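Local coordinates for protection of telomeres protein 1 (PDB 5USB), which binds single-stranded G-rich telomeric DNA, protects the 3'-end overhang of chromosomes and regulates telomerase and telomere length, at residues 43-48 against 99-104; 38-43 against 61-66. The protein carries 1 engineered substitution. One frame throughout, in Å; residues are numbered along the deposited sequence.

Contact 1 of 2, residues 43-48 against 99-104. With nucleotides of chain B.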
loop_
_atom_site.group_PDB
_atom_site.type_symbol
_atom_site.label_atom_id
_atom_site.label_comp_id
_atom_site.label_asym_id
_atom_site.label_seq_id
_atom_site.Cartn_x
_atom_site.Cartn_y
_atom_site.Cartn_z
ATOM N N LEU A 43 10.492 7.753 -4.654
ATOM C CA LEU A 43 9.494 8.741 -4.281
ATOM C C LEU A 43 8.677 8.346 -3.048
ATOM O O LEU A 43 7.817 9.114 -2.621
ATOM C CB LEU A 43 8.543 9.013 -5.444
ATOM C CG LEU A 43 9.202 9.503 -6.728
ATOM C CD1 LEU A 43 8.165 9.619 -7.784
ATOM C CD2 LEU A 43 9.838 10.839 -6.468
ATOM N N PHE A 44 8.967 7.201 -2.432
ATOM C CA PHE A 44 8.333 6.880 -1.164
ATOM C C PHE A 44 8.957 7.710 -0.035
ATOM O O PHE A 44 10.101 8.176 -0.117
ATOM C CB PHE A 44 8.480 5.376 -0.857
ATOM C CG PHE A 44 7.731 4.438 -1.779
ATOM C CD1 PHE A 44 6.829 4.883 -2.728
ATOM C CD2 PHE A 44 7.928 3.073 -1.674
ATOM C CE1 PHE A 44 6.132 3.985 -3.528
ATOM C CE2 PHE A 44 7.219 2.183 -2.471
ATOM C CZ PHE A 44 6.342 2.652 -3.433
ATOM N N PHE A 45 8.217 7.877 1.045
ATOM C CA PHE A 45 8.735 8.627 2.175
ATOM C C PHE A 45 9.830 7.831 2.881
ATOM O O PHE A 45 9.685 6.622 3.107
ATOM C CB PHE A 45 7.604 8.925 3.152
ATOM C CG PHE A 45 8.028 9.793 4.323
ATOM C CD1 PHE A 45 8.077 11.166 4.184
ATOM C CD2 PHE A 45 8.426 9.244 5.525
ATOM C CE1 PHE A 45 8.506 11.964 5.229
ATOM C CE2 PHE A 45 8.825 10.029 6.558
ATOM C CZ PHE A 45 8.888 11.392 6.416
ATOM N N PRO A 46 10.940 8.469 3.277
ATOM C CA PRO A 46 11.956 7.720 4.013
ATOM C C PRO A 46 11.610 7.561 5.479
ATOM O O PRO A 46 11.700 8.519 6.265
ATOM C CB PRO A 46 13.225 8.564 3.811
ATOM C CG PRO A 46 12.718 9.954 3.607
ATOM C CD PRO A 46 11.383 9.830 2.944
ATOM N N MET A 47 11.179 6.351 5.854
ATOM C CA MET A 47 10.780 6.095 7.228
ATOM C C MET A 47 12.006 6.033 8.145
ATOM O O MET A 47 12.928 5.244 7.921
ATOM C CB MET A 47 9.967 4.792 7.292
ATOM C CG MET A 47 8.627 4.880 6.579
ATOM S SD MET A 47 7.469 6.046 7.342
ATOM C CE MET A 47 7.342 5.362 8.953
ATOM N N SER A 48 11.990 6.839 9.179
ATOM C CA SER A 48 13.161 6.996 10.047
ATOM C C SER A 48 13.176 5.963 11.173
ATOM O O SER A 48 12.174 5.813 11.885
ATOM C CB SER A 48 13.186 8.401 10.653
ATOM O OG SER A 48 14.252 8.518 11.591
ATOM N N LEU A 99 4.119 17.447 -0.672
ATOM C CA LEU A 99 5.530 17.452 -0.354
ATOM C C LEU A 99 6.352 16.616 -1.310
ATOM O O LEU A 99 7.553 16.458 -1.086
ATOM C CB LEU A 99 5.738 16.949 1.076
ATOM C CG LEU A 99 4.965 17.716 2.160
ATOM C CD1 LEU A 99 5.192 17.099 3.521
ATOM C CD2 LEU A 99 5.382 19.184 2.165
ATOM N N GLY A 100 5.737 16.064 -2.361
ATOM C CA GLY A 100 6.464 15.370 -3.393
ATOM C C GLY A 100 6.537 13.865 -3.268
ATOM O O GLY A 100 7.223 13.240 -4.077
ATOM N N TYR A 101 5.854 13.264 -2.293
ATOM C CA TYR A 101 5.924 11.820 -2.089
ATOM C C TYR A 101 4.798 11.106 -2.834
ATOM O O TYR A 101 3.690 11.621 -2.959
ATOM C CB TYR A 101 5.844 11.481 -0.600
ATOM C CG TYR A 101 6.926 12.137 0.202
ATOM C CD1 TYR A 101 8.230 11.667 0.134
ATOM C CD2 TYR A 101 6.657 13.246 0.982
ATOM C CE1 TYR A 101 9.263 12.308 0.861
ATOM C CE2 TYR A 101 7.667 13.870 1.701
ATOM C CZ TYR A 101 8.945 13.393 1.637
ATOM O OH TYR A 101 9.935 14.023 2.352
ATOM N N LEU A 102 5.115 9.926 -3.342
ATOM C CA LEU A 102 4.138 9.064 -3.978
ATOM C C LEU A 102 3.109 8.598 -2.960
ATOM O O LEU A 102 3.440 8.324 -1.796
ATOM C CB LEU A 102 4.844 7.852 -4.575
ATOM C CG LEU A 102 4.963 7.704 -6.072
ATOM C CD1 LEU A 102 5.595 6.347 -6.408
ATOM C CD2 LEU A 102 3.632 7.845 -6.742
ATOM N N GLU A 103 1.861 8.522 -3.392
ATOM C CA GLU A 103 0.834 7.897 -2.595
ATOM C C GLU A 103 -0.170 7.251 -3.540
ATOM O O GLU A 103 -0.200 7.527 -4.737
ATOM C CB GLU A 103 0.158 8.903 -1.642
ATOM C CG GLU A 103 -0.410 10.121 -2.324
ATOM C CD GLU A 103 -1.103 11.089 -1.372
ATOM O OE1 GLU A 103 -1.219 10.785 -0.168
ATOM O OE2 GLU A 103 -1.541 12.156 -1.855
ATOM N N CYS A 104 -0.951 6.340 -2.985
ATOM C CA CYS A 104 -1.993 5.631 -3.706
ATOM C C CYS A 104 -3.353 6.070 -3.182
ATOM O O CYS A 104 -3.544 6.225 -1.974
ATOM C CB CYS A 104 -1.769 4.130 -3.543
ATOM S SG CYS A 104 -3.013 3.047 -4.180
ATOM P P DA B 5 5.036 13.512 9.805
ATOM O OP1 DA B 5 4.685 14.037 11.105
ATOM O OP2 DA B 5 6.140 14.034 9.043
ATOM O "O5'" DA B 5 5.293 11.961 9.985
ATOM C "C5'" DA B 5 4.388 11.177 10.737
ATOM C "C4'" DA B 5 4.643 9.726 10.431
ATOM O "O4'" DA B 5 4.223 9.454 9.082
ATOM C "C3'" DA B 5 6.113 9.325 10.494
ATOM O "O3'" DA B 5 6.249 7.990 10.982
ATOM C "C2'" DA B 5 6.564 9.477 9.053
ATOM C "C1'" DA B 5 5.322 9.102 8.269
ATOM N N9 DA B 5 5.155 9.801 7.004
ATOM C C8 DA B 5 5.268 11.147 6.781
ATOM N N7 DA B 5 5.010 11.501 5.551
ATOM C C5 DA B 5 4.646 10.315 4.934
ATOM C C6 DA B 5 4.247 10.017 3.627
ATOM N N6 DA B 5 4.128 10.930 2.666
ATOM N N1 DA B 5 3.979 8.729 3.333
ATOM C C2 DA B 5 4.106 7.815 4.294
ATOM N N3 DA B 5 4.464 7.972 5.559
ATOM C C4 DA B 5 4.723 9.262 5.821
ATOM P P DT B 4 -0.270 17.743 8.992
ATOM O OP1 DT B 4 -0.229 17.834 10.444
ATOM O OP2 DT B 4 0.059 18.908 8.195
ATOM O "O5'" DT B 4 0.744 16.570 8.640
ATOM C "C5'" DT B 4 0.451 15.236 9.016
ATOM C "C4'" DT B 4 1.497 14.286 8.486
ATOM O "O4'" DT B 4 1.356 14.170 7.050
ATOM C "C3'" DT B 4 2.948 14.701 8.732
ATOM O "O3'" DT B 4 3.743 13.527 8.897
ATOM C "C2'" DT B 4 3.330 15.349 7.416
ATOM C "C1'" DT B 4 2.594 14.454 6.435
ATOM N N1 DT B 4 2.316 15.052 5.119
ATOM C C2 DT B 4 2.572 14.307 3.994
ATOM O O2 DT B 4 2.949 13.156 4.033
ATOM N N3 DT B 4 2.271 14.934 2.818
ATOM C C4 DT B 4 1.794 16.217 2.654
ATOM O O4 DT B 4 1.585 16.649 1.530
ATOM C C5 DT B 4 1.562 16.947 3.872
ATOM C C7 DT B 4 1.037 18.346 3.787
ATOM C C6 DT B 4 1.850 16.344 5.028
ATOM P P DG B 2 -10.160 18.699 1.460
ATOM O OP1 DG B 2 -11.116 19.514 2.235
ATOM O OP2 DG B 2 -9.309 19.313 0.435
ATOM O "O5'" DG B 2 -9.226 17.952 2.504
ATOM C "C5'" DG B 2 -9.789 17.266 3.617
ATOM C "C4'" DG B 2 -8.733 16.379 4.229
ATOM O "O4'" DG B 2 -8.621 15.126 3.532
ATOM C "C3'" DG B 2 -7.330 16.955 4.175
ATOM O "O3'" DG B 2 -7.237 17.854 5.264
ATOM C "C2'" DG B 2 -6.483 15.708 4.351
ATOM C "C1'" DG B 2 -7.275 14.651 3.606
ATOM N N9 DG B 2 -6.825 14.400 2.246
ATOM C C8 DG B 2 -7.430 14.865 1.112
ATOM N N7 DG B 2 -6.832 14.491 0.018
ATOM C C5 DG B 2 -5.741 13.764 0.459
ATOM C C6 DG B 2 -4.718 13.120 -0.275
ATOM O O6 DG B 2 -4.588 13.041 -1.496
ATOM N N1 DG B 2 -3.793 12.509 0.563
ATOM C C2 DG B 2 -3.866 12.496 1.934
ATOM N N2 DG B 2 -2.897 11.837 2.567
ATOM N N3 DG B 2 -4.815 13.099 2.630
ATOM C C4 DG B 2 -5.716 13.705 1.834
#

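Contact 2 of 2, residues 38-43 against 61-66. With nucleotides of chain B.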
loop_
_atom_site.group_PDB
_atom_site.type_symbol
_atom_site.label_atom_id
_atom_site.label_comp_id
_atom_site.label_asym_id
_atom_site.label_seq_id
_atom_site.Cartn_x
_atom_site.Cartn_y
_atom_site.Cartn_z
ATOM N N TYR A 38 8.735 -4.804 -0.035
ATOM C CA TYR A 38 10.166 -4.837 0.282
ATOM C C TYR A 38 11.019 -4.528 -0.939
ATOM O O TYR A 38 12.126 -5.053 -1.092
ATOM C CB TYR A 38 10.521 -6.174 0.947
ATOM C CG TYR A 38 9.933 -6.229 2.327
ATOM C CD1 TYR A 38 10.578 -5.578 3.366
ATOM C CD2 TYR A 38 8.720 -6.866 2.580
ATOM C CE1 TYR A 38 10.070 -5.569 4.625
ATOM C CE2 TYR A 38 8.182 -6.853 3.877
ATOM C CZ TYR A 38 8.890 -6.182 4.873
ATOM O OH TYR A 38 8.440 -6.135 6.174
ATOM N N THR A 39 10.512 -3.670 -1.827
ATOM C CA THR A 39 11.289 -3.076 -2.908
ATOM C C THR A 39 11.246 -1.561 -2.734
ATOM O O THR A 39 10.252 -0.998 -2.286
ATOM C CB THR A 39 10.817 -3.493 -4.338
ATOM O OG1 THR A 39 9.563 -2.874 -4.652
ATOM C CG2 THR A 39 10.693 -5.031 -4.469
ATOM N N GLU A 40 12.345 -0.906 -3.061
ATOM C CA GLU A 40 12.549 0.519 -2.787
ATOM C C GLU A 40 12.078 1.381 -3.940
ATOM O O GLU A 40 12.263 1.021 -5.098
ATOM C CB GLU A 40 14.031 0.743 -2.540
ATOM C CG GLU A 40 14.435 2.062 -2.055
ATOM C CD GLU A 40 15.918 2.078 -1.758
ATOM O OE1 GLU A 40 16.588 1.063 -2.063
ATOM O OE2 GLU A 40 16.383 3.066 -1.189
ATOM N N ASN A 41 11.437 2.507 -3.613
ATOM C CA ASN A 41 11.009 3.481 -4.606
ATOM C C ASN A 41 11.477 4.862 -4.202
ATOM O O ASN A 41 11.183 5.312 -3.099
ATOM C CB ASN A 41 9.494 3.470 -4.753
ATOM C CG ASN A 41 9.010 4.262 -5.937
ATOM O OD1 ASN A 41 9.302 5.442 -6.082
ATOM N ND2 ASN A 41 8.234 3.620 -6.779
ATOM N N GLU A 42 12.178 5.552 -5.110
ATOM C CA GLU A 42 12.797 6.811 -4.745
ATOM C C GLU A 42 11.807 7.908 -4.373
ATOM O O GLU A 42 12.243 8.911 -3.799
ATOM C CB GLU A 42 13.711 7.292 -5.886
ATOM C CG GLU A 42 12.994 7.679 -7.151
ATOM C CD GLU A 42 13.942 8.268 -8.199
ATOM O OE1 GLU A 42 15.157 7.981 -8.127
ATOM O OE2 GLU A 42 13.473 9.026 -9.078
ATOM N N LEU A 43 10.492 7.753 -4.654
ATOM C CA LEU A 43 9.494 8.741 -4.281
ATOM C C LEU A 43 8.677 8.346 -3.048
ATOM O O LEU A 43 7.817 9.114 -2.621
ATOM C CB LEU A 43 8.543 9.013 -5.444
ATOM C CG LEU A 43 9.202 9.503 -6.728
ATOM C CD1 LEU A 43 8.165 9.619 -7.784
ATOM C CD2 LEU A 43 9.838 10.839 -6.468
ATOM N N GLY A 61 13.553 3.644 5.582
ATOM C CA GLY A 61 13.834 4.186 4.274
ATOM C C GLY A 61 12.607 4.127 3.391
ATOM O O GLY A 61 11.492 4.049 3.897
ATOM N N ARG A 62 12.838 4.240 2.074
ATOM C CA ARG A 62 11.781 4.469 1.075
ATOM C C ARG A 62 11.220 3.151 0.541
ATOM O O ARG A 62 11.327 2.836 -0.639
ATOM C CB ARG A 62 12.301 5.335 -0.067
ATOM C CG ARG A 62 12.933 6.626 0.350
ATOM C CD ARG A 62 13.199 7.452 -0.878
ATOM N NE ARG A 62 13.950 8.704 -0.702
ATOM C CZ ARG A 62 13.412 9.912 -0.705
ATOM N NH1 ARG A 62 12.090 10.056 -0.774
ATOM N NH2 ARG A 62 14.206 10.989 -0.643
ATOM N N PHE A 63 10.577 2.395 1.440
ATOM C CA PHE A 63 10.121 1.043 1.140
ATOM C C PHE A 63 8.620 0.819 1.288
ATOM O O PHE A 63 8.164 -0.293 1.024
ATOM C CB PHE A 63 10.855 0.015 2.029
ATOM C CG PHE A 63 12.244 -0.338 1.535
ATOM C CD1 PHE A 63 13.349 0.457 1.821
ATOM C CD2 PHE A 63 12.438 -1.489 0.788
ATOM C CE1 PHE A 63 14.587 0.115 1.337
ATOM C CE2 PHE A 63 13.680 -1.826 0.332
ATOM C CZ PHE A 63 14.728 -1.036 0.596
ATOM N N SER A 64 7.849 1.817 1.692
ATOM C CA SER A 64 6.408 1.647 1.883
ATOM C C SER A 64 5.657 2.812 1.252
ATOM O O SER A 64 6.168 3.932 1.151
ATOM C CB SER A 64 6.059 1.560 3.378
ATOM O OG SER A 64 6.806 0.526 3.957
ATOM N N ILE A 65 4.414 2.554 0.844
ATOM C CA ILE A 65 3.552 3.567 0.232
ATOM C C ILE A 65 2.259 3.685 1.039
ATOM O O ILE A 65 1.713 2.682 1.500
ATOM C CB ILE A 65 3.251 3.261 -1.250
ATOM C CG1 ILE A 65 2.548 4.471 -1.876
ATOM C CG2 ILE A 65 2.426 1.974 -1.438
ATOM C CD1 ILE A 65 2.451 4.412 -3.379
ATOM N N ARG A 66 1.810 4.914 1.233
ATOM C CA ARG A 66 0.536 5.204 1.882
ATOM C C ARG A 66 -0.590 5.071 0.873
ATOM O O ARG A 66 -0.475 5.577 -0.237
ATOM C CB ARG A 66 0.544 6.626 2.444
ATOM C CG ARG A 66 -0.809 7.150 2.891
ATOM C CD ARG A 66 -0.709 8.663 3.146
ATOM N NE ARG A 66 0.090 8.976 4.312
ATOM C CZ ARG A 66 0.704 10.135 4.515
ATOM N NH1 ARG A 66 0.623 11.114 3.621
ATOM N NH2 ARG A 66 1.402 10.309 5.620
ATOM P P DA B 5 5.036 13.512 9.805
ATOM O OP1 DA B 5 4.685 14.037 11.105
ATOM O OP2 DA B 5 6.140 14.034 9.043
ATOM O "O5'" DA B 5 5.293 11.961 9.985
ATOM C "C5'" DA B 5 4.388 11.177 10.737
ATOM C "C4'" DA B 5 4.643 9.726 10.431
ATOM O "O4'" DA B 5 4.223 9.454 9.082
ATOM C "C3'" DA B 5 6.113 9.325 10.494
ATOM O "O3'" DA B 5 6.249 7.990 10.982
ATOM C "C2'" DA B 5 6.564 9.477 9.053
ATOM C "C1'" DA B 5 5.322 9.102 8.269
ATOM N N9 DA B 5 5.155 9.801 7.004
ATOM C C8 DA B 5 5.268 11.147 6.781
ATOM N N7 DA B 5 5.010 11.501 5.551
ATOM C C5 DA B 5 4.646 10.315 4.934
ATOM C C6 DA B 5 4.247 10.017 3.627
ATOM N N6 DA B 5 4.128 10.930 2.666
ATOM N N1 DA B 5 3.979 8.729 3.333
ATOM C C2 DA B 5 4.106 7.815 4.294
ATOM N N3 DA B 5 4.464 7.972 5.559
ATOM C C4 DA B 5 4.723 9.262 5.821
ATOM P P DT B 4 -0.270 17.743 8.992
ATOM O OP1 DT B 4 -0.229 17.834 10.444
ATOM O OP2 DT B 4 0.059 18.908 8.195
ATOM O "O5'" DT B 4 0.744 16.570 8.640
ATOM C "C5'" DT B 4 0.451 15.236 9.016
ATOM C "C4'" DT B 4 1.497 14.286 8.486
ATOM O "O4'" DT B 4 1.356 14.170 7.050
ATOM C "C3'" DT B 4 2.948 14.701 8.732
ATOM O "O3'" DT B 4 3.743 13.527 8.897
ATOM C "C2'" DT B 4 3.330 15.349 7.416
ATOM C "C1'" DT B 4 2.594 14.454 6.435
ATOM N N1 DT B 4 2.316 15.052 5.119
ATOM C C2 DT B 4 2.572 14.307 3.994
ATOM O O2 DT B 4 2.949 13.156 4.033
ATOM N N3 DT B 4 2.271 14.934 2.818
ATOM C C4 DT B 4 1.794 16.217 2.654
ATOM O O4 DT B 4 1.585 16.649 1.530
ATOM C C5 DT B 4 1.562 16.947 3.872
ATOM C C7 DT B 4 1.037 18.346 3.787
ATOM C C6 DT B 4 1.850 16.344 5.028
HETATM O O HOH W 1 7.731 -1.652 -1.308
HETATM O O HOH W 2 15.612 3.958 1.239
#

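Contact 1 of 2, residues 43-48 against 99-104
An aromatic pair and an apolar cluster around Leu102 share this contact between the loop at 43-48 and the start of strand 102-106. Phe45 turns one edge onto a face of Tyr101 in a T-shaped pair, ring centroids 5.0 Å apart and planes at 67°. Its CG is anti to the backbone N (chi1 -176°). The closest atoms of the pair are Phe45 CD1 and Tyr101 CZ, 3.5 Å apart. The opposite faces of the Phe45 ring are occupied by Pro46 CD, near the rim, and by the base of DA5 of chain B, whose C8 lies over the ring centre. Tyr101 CB also approaches DA5 N6 of chain B at 3.7 Å. An alanine in place of Tyr101 would remove the face against which Phe45 rests and would probably loosen the hold on that ring beneath the adenine.

Apolar packing centres on Leu102: its CG meets Leu43 CB at 3.9 Å, while its CD1 reaches Phe44 CE1 at 3.8 Å.

One backbone bond joins the segments, Leu102 N to Leu43 O at 2.9 Å, nearly straight at N-H (163°) but with the donor above the carbonyl plane.

On strand 102-106, Glu103 OE1 accepts from N1 of DG2 of chain B at 3.2 Å, with weak bonds from N2 to OE1 and from N1 to OE2, consistent with recognition of the guanine. A loop aromatic laid over one base, next to an acidic strand residue that bonds another, fits the ssDNA-binding groove of this OB fold.

Contact 2 of 2, residues 38-43 against 61-66
Glu40 lays its aliphatic stem over a face of the Phe63 ring, CB 3.9 Å from the ring centroid in a CH-pi contact. Its CG is anti to the backbone N and the extended chain follows the ring, leaving carboxylate and ring planes only 22° apart. The edge of the same ring meets Tyr38 C, 3.8 Å from Phe63 CD2.

A single direct hydrogen bond crosses, Asn41 N to Arg62 O at 3.0 Å, directed almost along the C=O axis; Arg62 is the centre of an inverse gamma turn. Asn41 OD1 reaches forward along the chain to accept from Leu43 N at 3.0 Å through an in-plane lone pair, closing an Asx turn, and its ND2 is held by the carbonyls of Leu6 and Ile9. One water lies within hydrogen-bonding distance of Thr39 O and Phe63 O; another joins Glu40 OE2 to Arg62 N. The extended Arg62 chain carries its guanidinium face over Glu42 O, and NH1 bonds to Phe44 O. Arg66 lays its guanidinium over the DA5 base of chain B and donates from NH1 to O2 of DT4 of chain B at 3.1 Å.

The contact thus fastens the loop after strand 31-36 to the lead-in of strand 65-69, with Tyr38 and Thr39 against helix 129-138, and Asn41 packed on Leu102 of strand 102-106.

Overall arrangement
Both contacts tie down the long loop between strands 31-36 and 65-69 of the OB-fold domain, and their centres lie about 7 Å apart. They are coupled through Leu43, which they share, and through the Arg62 side chain. Each is partly buried and has one backbone hydrogen bond across its segments, but the exposed glutamates Glu40 and Glu42 and the bridging waters give contact 2 a more open, polar character, whereas apolar side chains dominate contact 1. Strands 65-69 and 102-106 run parallel as neighbours, joined by Cys104 N to Arg66 O. Both contacts reach the DNA: Phe45 and Arg66 pack on opposite faces of the DA5 base of chain B.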